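Local coordinates for protein beta-catenin homolog sys-1 (Caenorhabditis elegans, PDB 3C2G) that serves as a beta-catenin in the Wnt asymmetry pathway, binding the TCF factor POP-1 directly and activating or repressing its target genes, at residues A[190-195]-A[260-265]; A[181-186]-A[254-259]; A[203-208]-A[267-272]. All blocks are in the same frame, centred on the assembly; numbering follows the deposited sequence.

All three contacts use helix 251-270 of the all-helical armadillo domain, each at a different level. Interaction 2 lies toward its start, where the loop before helix 189-198 is gripped. Interaction 1 lies midway, against helix 189-198 itself, and interaction 3 lies at the C-terminal end of helix 251-270, against helix 202-210. None is wholly core: each pairs buried apolar groups with polar ones nearer the surface. The main polar link is a salt bridge in interaction 1, a histidine-to-backbone bond in interaction 2 and a histidine-carboxylate bond in interaction 3. Interaction 1 touches both others, through Phe-191 on Ile-186 and Phe-194 on Phe-208, whereas interactions 2 and 3 stay about 8 Å apart at their nearest atoms.

Interaction 1: residues A[190-195]-A[260-265]; sequences IFIIFR and IIRTFD
Arg-262 sets its CB squarely over the centre of the Phe-191 ring, 3.6 Å from the ring centroid and 13° off the ring normal, in a CH-pi contact. This is the tightly packed part of the joint between helices 189-198 and 251-270. The arginine then runs on across the same ring, its CD lying 3.7 Å from Phe-191 CD2. The chain, extended from CG to NE, carries NE past the phenyl group; beyond it Arg-262 NH1 meets Ile-192 CD1 at the guanidinium edge, in plane, 3.2 Å away. Thr-263 OG1, hydrogen-bonded to Val-259 O one turn back on its own helix, also lies obliquely by Phe-191 CZ. Ile-186 adds to the packing on the phenyl ring, and Leu-228 of helix 224-239 to that on the threonine.

Over these segments the two axes run almost parallel, 7° apart and 10.6 Å at closest approach. The backbones come nearest at the aromatic level, with Phe-191 CA 6.7 Å from Arg-262 CA. One turn further on, on the solvent side, Arg-195 and Asp-265 are exposed and bridge a wider spacing with their side chains, each with CG anti to the backbone N and CB directed toward the other helix. The side chains cross at about a right angle in a salt bridge with Arg-195 NH1 2.6 Å from Asp-265 OD2, the acid oxygen lying at the guanidinium edge. The flat groups are only 17° apart, yet OD1 stands off at 3.4 Å from that same NH1, so the grip is one-pronged. The chemistry implies a close-fitting seam of arginine methylenes on an aromatic face, with a single salt bridge along its wet margin, where water would probably weaken the electrostatic pull.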
loop_
_atom_site.group_PDB
_atom_site.type_symbol
_atom_site.label_atom_id
_atom_site.label_comp_id
_atom_site.label_asym_id
_atom_site.label_seq_id
_atom_site.Cartn_x
_atom_site.Cartn_y
_atom_site.Cartn_z
ATOM N N ILE A 190 7.324 0.668 21.414
ATOM C CA ILE A 190 5.974 0.119 21.461
ATOM C C ILE A 190 5.458 -0.210 20.057
ATOM O O ILE A 190 4.770 -1.211 19.871
ATOM C CB ILE A 190 5.010 1.060 22.200
ATOM C CG1 ILE A 190 5.271 0.965 23.703
ATOM C CG2 ILE A 190 3.568 0.690 21.932
ATOM C CD1 ILE A 190 5.013 2.240 24.449
ATOM N N PHE A 191 5.825 0.605 19.071
ATOM C CA PHE A 191 5.460 0.319 17.691
ATOM C C PHE A 191 6.244 -0.845 17.120
ATOM O O PHE A 191 5.670 -1.730 16.492
ATOM C CB PHE A 191 5.595 1.570 16.812
ATOM C CG PHE A 191 4.599 2.642 17.154
ATOM C CD1 PHE A 191 3.287 2.555 16.700
ATOM C CD2 PHE A 191 4.964 3.721 17.961
ATOM C CE1 PHE A 191 2.351 3.541 17.021
ATOM C CE2 PHE A 191 4.043 4.707 18.296
ATOM C CZ PHE A 191 2.730 4.624 17.827
ATOM N N ILE A 192 7.555 -0.843 17.339
ATOM C CA ILE A 192 8.430 -1.931 16.882
ATOM C C ILE A 192 7.905 -3.299 17.318
ATOM O O ILE A 192 7.830 -4.216 16.509
ATOM C CB ILE A 192 9.879 -1.721 17.373
ATOM C CG1 ILE A 192 10.433 -0.377 16.860
ATOM C CG2 ILE A 192 10.773 -2.874 16.946
ATOM C CD1 ILE A 192 10.414 -0.208 15.323
ATOM N N ILE A 193 7.489 -3.405 18.576
ATOM C CA ILE A 193 6.992 -4.650 19.145
ATOM C C ILE A 193 5.643 -5.076 18.550
ATOM O O ILE A 193 5.474 -6.233 18.170
ATOM C CB ILE A 193 6.899 -4.562 20.693
ATOM C CG1 ILE A 193 8.286 -4.312 21.289
ATOM C CG2 ILE A 193 6.289 -5.828 21.268
ATOM C CD1 ILE A 193 8.272 -3.641 22.629
ATOM N N PHE A 194 4.686 -4.154 18.484
ATOM C CA PHE A 194 3.421 -4.402 17.786
ATOM C C PHE A 194 3.662 -4.862 16.352
ATOM O O PHE A 194 3.130 -5.876 15.924
ATOM C CB PHE A 194 2.519 -3.170 17.799
ATOM C CG PHE A 194 1.579 -3.131 18.959
ATOM C CD1 PHE A 194 0.665 -4.164 19.166
ATOM C CD2 PHE A 194 1.594 -2.067 19.843
ATOM C CE1 PHE A 194 -0.211 -4.150 20.249
ATOM C CE2 PHE A 194 0.718 -2.039 20.931
ATOM C CZ PHE A 194 -0.187 -3.086 21.132
ATOM N N ARG A 195 4.502 -4.145 15.628
ATOM C CA ARG A 195 4.809 -4.540 14.270
ATOM C C ARG A 195 5.309 -5.978 14.239
ATOM O O ARG A 195 4.913 -6.761 13.380
ATOM C CB ARG A 195 5.846 -3.598 13.665
ATOM C CG ARG A 195 6.215 -3.915 12.226
ATOM C CD ARG A 195 7.249 -2.931 11.691
ATOM N NE ARG A 195 7.531 -3.165 10.279
ATOM C CZ ARG A 195 6.890 -2.570 9.278
ATOM N NH1 ARG A 195 5.922 -1.696 9.530
ATOM N NH2 ARG A 195 7.216 -2.847 8.022
ATOM N N ILE A 260 2.673 10.009 15.029
ATOM C CA ILE A 260 1.615 9.992 14.018
ATOM C C ILE A 260 1.978 9.083 12.826
ATOM O O ILE A 260 1.144 8.319 12.330
ATOM C CB ILE A 260 1.315 11.422 13.533
ATOM C CG1 ILE A 260 0.627 12.217 14.631
ATOM C CG2 ILE A 260 0.498 11.412 12.231
ATOM C CD1 ILE A 260 0.849 13.702 14.492
ATOM N N ILE A 261 3.218 9.184 12.372
ATOM C CA ILE A 261 3.707 8.389 11.257
ATOM C C ILE A 261 3.706 6.891 11.565
ATOM O O ILE A 261 3.279 6.086 10.747
ATOM C CB ILE A 261 5.106 8.873 10.797
ATOM C CG1 ILE A 261 4.985 10.278 10.179
ATOM C CG2 ILE A 261 5.728 7.886 9.827
ATOM C CD1 ILE A 261 6.295 10.950 9.798
ATOM N N ARG A 262 4.153 6.516 12.749
ATOM C CA ARG A 262 4.132 5.113 13.132
ATOM C C ARG A 262 2.709 4.597 13.374
ATOM O O ARG A 262 2.440 3.411 13.211
ATOM C CB ARG A 262 5.027 4.870 14.356
ATOM C CG ARG A 262 6.541 5.032 14.072
ATOM C CD ARG A 262 7.338 4.819 15.367
ATOM N NE ARG A 262 8.774 5.080 15.239
ATOM C CZ ARG A 262 9.724 4.147 15.299
ATOM N NH1 ARG A 262 9.407 2.868 15.488
ATOM N NH2 ARG A 262 10.999 4.499 15.177
ATOM N N THR A 263 1.803 5.480 13.772
ATOM C CA THR A 263 0.399 5.103 13.873
ATOM C C THR A 263 -0.201 4.845 12.488
ATOM O O THR A 263 -0.955 3.894 12.324
ATOM C CB THR A 263 -0.401 6.157 14.615
ATOM O OG1 THR A 263 0.103 6.258 15.952
ATOM C CG2 THR A 263 -1.874 5.799 14.663
ATOM N N PHE A 264 0.155 5.664 11.497
ATOM C CA PHE A 264 -0.262 5.406 10.125
ATOM C C PHE A 264 0.288 4.058 9.661
ATOM O O PHE A 264 -0.442 3.248 9.094
ATOM C CB PHE A 264 0.200 6.516 9.153
ATOM C CG PHE A 264 -0.550 7.836 9.280
ATOM C CD1 PHE A 264 -1.880 7.884 9.679
ATOM C CD2 PHE A 264 0.089 9.037 8.950
ATOM C CE1 PHE A 264 -2.560 9.110 9.759
ATOM C CE2 PHE A 264 -0.579 10.266 9.025
ATOM C CZ PHE A 264 -1.905 10.303 9.429
ATOM N N ASP A 265 1.574 3.824 9.897
ATOM C CA ASP A 265 2.228 2.570 9.509
ATOM C C ASP A 265 1.578 1.349 10.169
ATOM O O ASP A 265 1.343 0.347 9.508
ATOM C CB ASP A 265 3.725 2.625 9.841
ATOM C CG ASP A 265 4.480 1.364 9.402
ATOM O OD1 ASP A 265 4.453 1.024 8.193
ATOM O OD2 ASP A 265 5.100 0.707 10.269
#

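Interaction 2: residues A[181-186]-A[254-259]; sequences VHPGMI and AHLIQV
The imidazole of His-255 reaches from helix 251-270 to the loop and turns its edge to the carbonyls of Pro-183 and Ile-186. Its NE2 donates to Ile-186 O over 3.0 Å, with an N-H...O angle of 156° and the oxygen in the ring plane. Beside that bond, His-255 CE1 faces Pro-183 O at 3.3 Å, also near the ring plane. Val-259, one turn along the helix, lays CG2 over one face of the imidazole toward its rim. Two points on its edge and one face are thus engaged, which probably limits the ring's rotation. An alanine here would probably leave Ile-186 O without this donor and open a gap between Val-259 and the turn.

Apolar packing flanks the polar grip: Pro-183 CB meets Leu-256 CD2 at 3.7 Å, the two side chains crossing obliquely. The short 3-10 turn is braced by the residue before it, Gly-184 N donating to His-182 ND1 in the ring plane at 2.8 Å. His-255 and the Pro-183/Leu-256 contact hold the loop between helices 167-174 and 189-198 against helix 251-270, while helix 224-239 backs both sides, Ser-235 touching Pro-183 and Val-259, and Ile-239 touching Leu-256.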
loop_
_atom_site.group_PDB
_atom_site.type_symbol
_atom_site.label_atom_id
_atom_site.label_comp_id
_atom_site.label_asym_id
_atom_site.label_seq_id
_atom_site.Cartn_x
_atom_site.Cartn_y
_atom_site.Cartn_z
ATOM N N VAL A 181 -3.936 8.990 28.177
ATOM C CA VAL A 181 -2.471 9.018 28.247
ATOM C C VAL A 181 -1.916 10.050 27.268
ATOM O O VAL A 181 -2.262 10.043 26.087
ATOM C CB VAL A 181 -1.870 7.619 27.923
ATOM C CG1 VAL A 181 -0.340 7.626 27.988
ATOM C CG2 VAL A 181 -2.442 6.561 28.852
ATOM N N HIS A 182 -1.061 10.938 27.763
ATOM C CA HIS A 182 -0.401 11.913 26.914
ATOM C C HIS A 182 0.494 11.187 25.903
ATOM O O HIS A 182 1.285 10.339 26.281
ATOM C CB HIS A 182 0.409 12.891 27.758
ATOM C CG HIS A 182 0.968 14.045 26.985
ATOM N ND1 HIS A 182 1.936 13.893 26.011
ATOM C CD2 HIS A 182 0.711 15.372 27.055
ATOM C CE1 HIS A 182 2.245 15.075 25.512
ATOM N NE2 HIS A 182 1.516 15.989 26.128
ATOM N N PRO A 183 0.350 11.509 24.605
ATOM C CA PRO A 183 1.117 10.823 23.551
ATOM C C PRO A 183 2.635 10.962 23.667
ATOM O O PRO A 183 3.371 10.194 23.050
ATOM C CB PRO A 183 0.604 11.461 22.256
ATOM C CG PRO A 183 -0.066 12.711 22.673
ATOM C CD PRO A 183 -0.574 12.514 24.059
ATOM N N GLY A 184 3.096 11.923 24.458
ATOM C CA GLY A 184 4.521 12.084 24.726
ATOM C C GLY A 184 5.080 10.931 25.542
ATOM O O GLY A 184 6.281 10.698 25.525
HETATM N N MSE A 185 4.194 10.216 26.250
HETATM C CA MSE A 185 4.530 8.987 27.001
HETATM C C MSE A 185 4.828 7.768 26.120
HETATM O O MSE A 185 5.284 6.751 26.631
HETATM C CB MSE A 185 3.376 8.585 27.935
HETATM C CG MSE A 185 2.989 9.604 28.990
HETATM SE SE MSE A 185 4.343 9.778 30.389
HETATM C CE MSE A 185 3.567 11.318 31.362
ATOM N N ILE A 186 4.545 7.854 24.820
ATOM C CA ILE A 186 4.599 6.680 23.951
ATOM C C ILE A 186 6.010 6.445 23.420
ATOM O O ILE A 186 6.469 7.137 22.507
ATOM C CB ILE A 186 3.562 6.760 22.779
ATOM C CG1 ILE A 186 2.152 7.009 23.314
ATOM C CG2 ILE A 186 3.575 5.489 21.933
ATOM C CD1 ILE A 186 1.136 7.338 22.246
ATOM N N ALA A 254 9.088 16.759 17.142
ATOM C CA ALA A 254 9.648 15.657 16.355
ATOM C C ALA A 254 9.093 14.327 16.818
ATOM O O ALA A 254 8.855 13.435 16.017
ATOM C CB ALA A 254 11.162 15.639 16.435
ATOM N N HIS A 255 8.879 14.202 18.116
ATOM C CA HIS A 255 8.453 12.939 18.683
ATOM C C HIS A 255 6.988 12.679 18.343
ATOM O O HIS A 255 6.602 11.554 18.047
ATOM C CB HIS A 255 8.678 12.927 20.199
ATOM C CG HIS A 255 8.008 11.783 20.888
ATOM N ND1 HIS A 255 6.816 11.921 21.572
ATOM C CD2 HIS A 255 8.333 10.471 20.957
ATOM C CE1 HIS A 255 6.445 10.743 22.044
ATOM N NE2 HIS A 255 7.349 9.848 21.689
ATOM N N LEU A 256 6.175 13.728 18.404
ATOM C CA LEU A 256 4.756 13.609 18.103
ATOM C C LEU A 256 4.505 13.341 16.621
ATOM O O LEU A 256 3.639 12.552 16.288
ATOM C CB LEU A 256 3.992 14.828 18.595
ATOM C CG LEU A 256 3.813 14.944 20.118
ATOM C CD1 LEU A 256 3.163 16.260 20.480
ATOM C CD2 LEU A 256 3.024 13.779 20.739
ATOM N N ILE A 257 5.286 13.964 15.742
ATOM C CA ILE A 257 5.153 13.728 14.315
ATOM C C ILE A 257 5.420 12.266 14.057
ATOM O O ILE A 257 4.663 11.585 13.350
ATOM C CB ILE A 257 6.117 14.614 13.493
ATOM C CG1 ILE A 257 5.559 16.043 13.387
ATOM C CG2 ILE A 257 6.368 14.027 12.084
ATOM C CD1 ILE A 257 6.560 17.063 12.850
ATOM N N GLN A 258 6.505 11.786 14.659
ATOM C CA GLN A 258 6.932 10.392 14.527
ATOM C C GLN A 258 5.872 9.445 15.104
ATOM O O GLN A 258 5.613 8.394 14.531
ATOM C CB GLN A 258 8.309 10.198 15.178
ATOM C CG GLN A 258 9.276 9.273 14.412
ATOM C CD GLN A 258 9.589 9.719 12.964
ATOM O OE1 GLN A 258 9.756 10.914 12.669
ATOM N NE2 GLN A 258 9.680 8.742 12.059
ATOM N N VAL A 259 5.245 9.826 16.211
ATOM C CA VAL A 259 4.137 9.054 16.754
ATOM C C VAL A 259 2.979 8.924 15.737
ATOM O O VAL A 259 2.387 7.854 15.591
ATOM C CB VAL A 259 3.608 9.654 18.073
ATOM C CG1 VAL A 259 2.216 9.092 18.406
ATOM C CG2 VAL A 259 4.571 9.379 19.209
#

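Interaction 3: residues A[203-208]-A[267-272]; sequences RLKDYF and LGLLLH
His-272 donates from NE2 to Asp-206 OD1 across 2.7 Å, the N-H...O angle being 161°. The oxygen lies in the imidazole plane, but the histidine meets the carboxylate from above, 45° out of its plane, and the two side chains cross at about a right angle. Asp-206 also touches His-215 in a nearby loop. The carboxylate would probably help to keep a proton on NE2.

Lys-205 supplies the second polar link. Its chain is extended beyond CG and runs across the end of helix 251-270, where NZ makes a weak hydrogen bond to Leu-269 O at 3.3 Å, with CE as near to the same oxygen. On the way, its CB passes His-272 CD2 at 3.8 Å. A lysine charge beside last-turn carbonyls is likely to be favourable.

That helix end closes with an inverse gamma turn centred on Leu-271, in which His-272 N donates to Leu-270 O at 2.8 Å. The turn swings the histidine off helix 251-270, one of the stacked helices of this armadillo domain, and toward helix 202-210. With CG between the backbone N and the carbonyl carbon (chi1 57°), the His-272 ring has Leu-270 O in plane at its edge. Other carbonyls here look to Gln-310, whose NE2 bonds Gly-268 O and, weakly, Leu-271 O.

Next to the polar pairs, on the buried side, Leu-270 CD2 packs 3.9 Å from Lys-205 CA and 4.0 Å from Phe-208 CB, near the plane of the Phe-208 ring at its edge. Phe-208 in turn meets Phe-194 of helix 189-198 edge-to-face.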
loop_
_atom_site.group_PDB
_atom_site.type_symbol
_atom_site.label_atom_id
_atom_site.label_comp_id
_atom_site.label_asym_id
_atom_site.label_seq_id
_atom_site.Cartn_x
_atom_site.Cartn_y
_atom_site.Cartn_z
ATOM N N ARG A 203 -4.723 -13.533 12.326
ATOM C CA ARG A 203 -5.722 -13.540 13.391
ATOM C C ARG A 203 -5.353 -12.625 14.539
ATOM O O ARG A 203 -6.230 -12.186 15.279
ATOM C CB ARG A 203 -6.081 -14.954 13.877
ATOM C CG ARG A 203 -4.937 -15.815 14.368
ATOM C CD ARG A 203 -5.388 -17.283 14.448
ATOM N NE ARG A 203 -4.262 -18.195 14.231
ATOM C CZ ARG A 203 -3.535 -18.752 15.198
ATOM N NH1 ARG A 203 -3.812 -18.520 16.479
ATOM N NH2 ARG A 203 -2.527 -19.551 14.879
ATOM N N LEU A 204 -4.067 -12.320 14.683
ATOM C CA LEU A 204 -3.662 -11.379 15.720
ATOM C C LEU A 204 -4.129 -9.979 15.346
ATOM O O LEU A 204 -4.549 -9.206 16.209
ATOM C CB LEU A 204 -2.156 -11.424 15.990
ATOM C CG LEU A 204 -1.745 -10.931 17.383
ATOM C CD1 LEU A 204 -2.528 -11.644 18.480
ATOM C CD2 LEU A 204 -0.256 -11.094 17.608
ATOM N N LYS A 205 -4.083 -9.680 14.052
ATOM C CA LYS A 205 -4.628 -8.440 13.528
ATOM C C LYS A 205 -6.103 -8.324 13.881
ATOM O O LYS A 205 -6.539 -7.302 14.427
ATOM C CB LYS A 205 -4.421 -8.353 12.018
ATOM C CG LYS A 205 -2.975 -8.157 11.635
ATOM C CD LYS A 205 -2.790 -8.233 10.150
ATOM C CE LYS A 205 -1.327 -8.288 9.777
ATOM N NZ LYS A 205 -1.187 -8.312 8.300
ATOM N N ASP A 206 -6.848 -9.393 13.603
ATOM C CA ASP A 206 -8.274 -9.461 13.905
ATOM C C ASP A 206 -8.568 -9.467 15.390
ATOM O O ASP A 206 -9.637 -9.035 15.809
ATOM C CB ASP A 206 -8.906 -10.687 13.253
ATOM C CG ASP A 206 -9.153 -10.499 11.777
ATOM O OD1 ASP A 206 -9.072 -9.354 11.286
ATOM O OD2 ASP A 206 -9.433 -11.502 11.099
ATOM N N TYR A 207 -7.647 -9.975 16.195
ATOM C CA TYR A 207 -7.859 -9.901 17.631
ATOM C C TYR A 207 -7.716 -8.454 18.097
ATOM O O TYR A 207 -8.523 -7.972 18.891
ATOM C CB TYR A 207 -6.943 -10.847 18.432
ATOM C CG TYR A 207 -7.140 -10.681 19.923
ATOM C CD1 TYR A 207 -8.355 -11.017 20.523
ATOM C CD2 TYR A 207 -6.133 -10.141 20.727
ATOM C CE1 TYR A 207 -8.560 -10.841 21.889
ATOM C CE2 TYR A 207 -6.327 -9.961 22.105
ATOM C CZ TYR A 207 -7.545 -10.316 22.674
ATOM O OH TYR A 207 -7.754 -10.143 24.029
ATOM N N PHE A 208 -6.701 -7.767 17.578
ATOM C CA PHE A 208 -6.470 -6.362 17.920
ATOM C C PHE A 208 -7.578 -5.426 17.448
ATOM O O PHE A 208 -7.962 -4.516 18.168
ATOM C CB PHE A 208 -5.115 -5.882 17.396
ATOM C CG PHE A 208 -3.941 -6.477 18.116
ATOM C CD1 PHE A 208 -3.986 -6.698 19.488
ATOM C CD2 PHE A 208 -2.776 -6.794 17.424
ATOM C CE1 PHE A 208 -2.897 -7.244 20.149
ATOM C CE2 PHE A 208 -1.680 -7.334 18.076
ATOM C CZ PHE A 208 -1.740 -7.559 19.437
ATOM N N LEU A 267 -1.621 1.063 11.551
ATOM C CA LEU A 267 -2.936 0.917 10.900
ATOM C C LEU A 267 -2.852 0.292 9.501
ATOM O O LEU A 267 -3.650 -0.572 9.162
ATOM C CB LEU A 267 -3.640 2.259 10.816
ATOM C CG LEU A 267 -4.134 2.753 12.159
ATOM C CD1 LEU A 267 -4.348 4.239 12.085
ATOM C CD2 LEU A 267 -5.377 1.988 12.573
ATOM N N GLY A 268 -1.872 0.710 8.707
ATOM C CA GLY A 268 -1.596 0.045 7.444
ATOM C C GLY A 268 -1.434 -1.463 7.587
ATOM O O GLY A 268 -1.980 -2.231 6.797
ATOM N N LEU A 269 -0.683 -1.907 8.598
ATOM C CA LEU A 269 -0.497 -3.333 8.794
ATOM C C LEU A 269 -1.727 -4.040 9.311
ATOM O O LEU A 269 -1.967 -5.193 8.956
ATOM C CB LEU A 269 0.701 -3.614 9.691
ATOM C CG LEU A 269 1.786 -4.290 8.851
ATOM C CD1 LEU A 269 3.143 -3.549 8.960
ATOM C CD2 LEU A 269 1.883 -5.787 9.200
ATOM N N LEU A 270 -2.511 -3.364 10.138
ATOM C CA LEU A 270 -3.668 -4.006 10.731
ATOM C C LEU A 270 -4.792 -4.220 9.728
ATOM O O LEU A 270 -5.464 -5.245 9.753
ATOM C CB LEU A 270 -4.193 -3.182 11.898
ATOM C CG LEU A 270 -3.450 -3.310 13.215
ATOM C CD1 LEU A 270 -3.883 -2.174 14.127
ATOM C CD2 LEU A 270 -3.729 -4.675 13.851
ATOM N N LEU A 271 -4.997 -3.242 8.849
ATOM C CA LEU A 271 -6.154 -3.251 7.962
ATOM C C LEU A 271 -5.928 -4.148 6.746
ATOM O O LEU A 271 -5.785 -3.671 5.624
ATOM C CB LEU A 271 -6.506 -1.816 7.567
ATOM C CG LEU A 271 -6.696 -0.882 8.763
ATOM C CD1 LEU A 271 -6.795 0.542 8.269
ATOM C CD2 LEU A 271 -7.892 -1.262 9.663
ATOM N N HIS A 272 -5.885 -5.451 6.992
ATOM C CA HIS A 272 -5.466 -6.425 5.986
ATOM C C HIS A 272 -6.516 -6.738 4.906
ATOM O O HIS A 272 -6.167 -7.124 3.787
ATOM C CB HIS A 272 -4.989 -7.709 6.672
ATOM C CG HIS A 272 -6.012 -8.337 7.568
ATOM N ND1 HIS A 272 -6.694 -9.486 7.228
ATOM C CD2 HIS A 272 -6.470 -7.979 8.794
ATOM C CE1 HIS A 272 -7.522 -9.810 8.208
ATOM N NE2 HIS A 272 -7.412 -8.908 9.166
#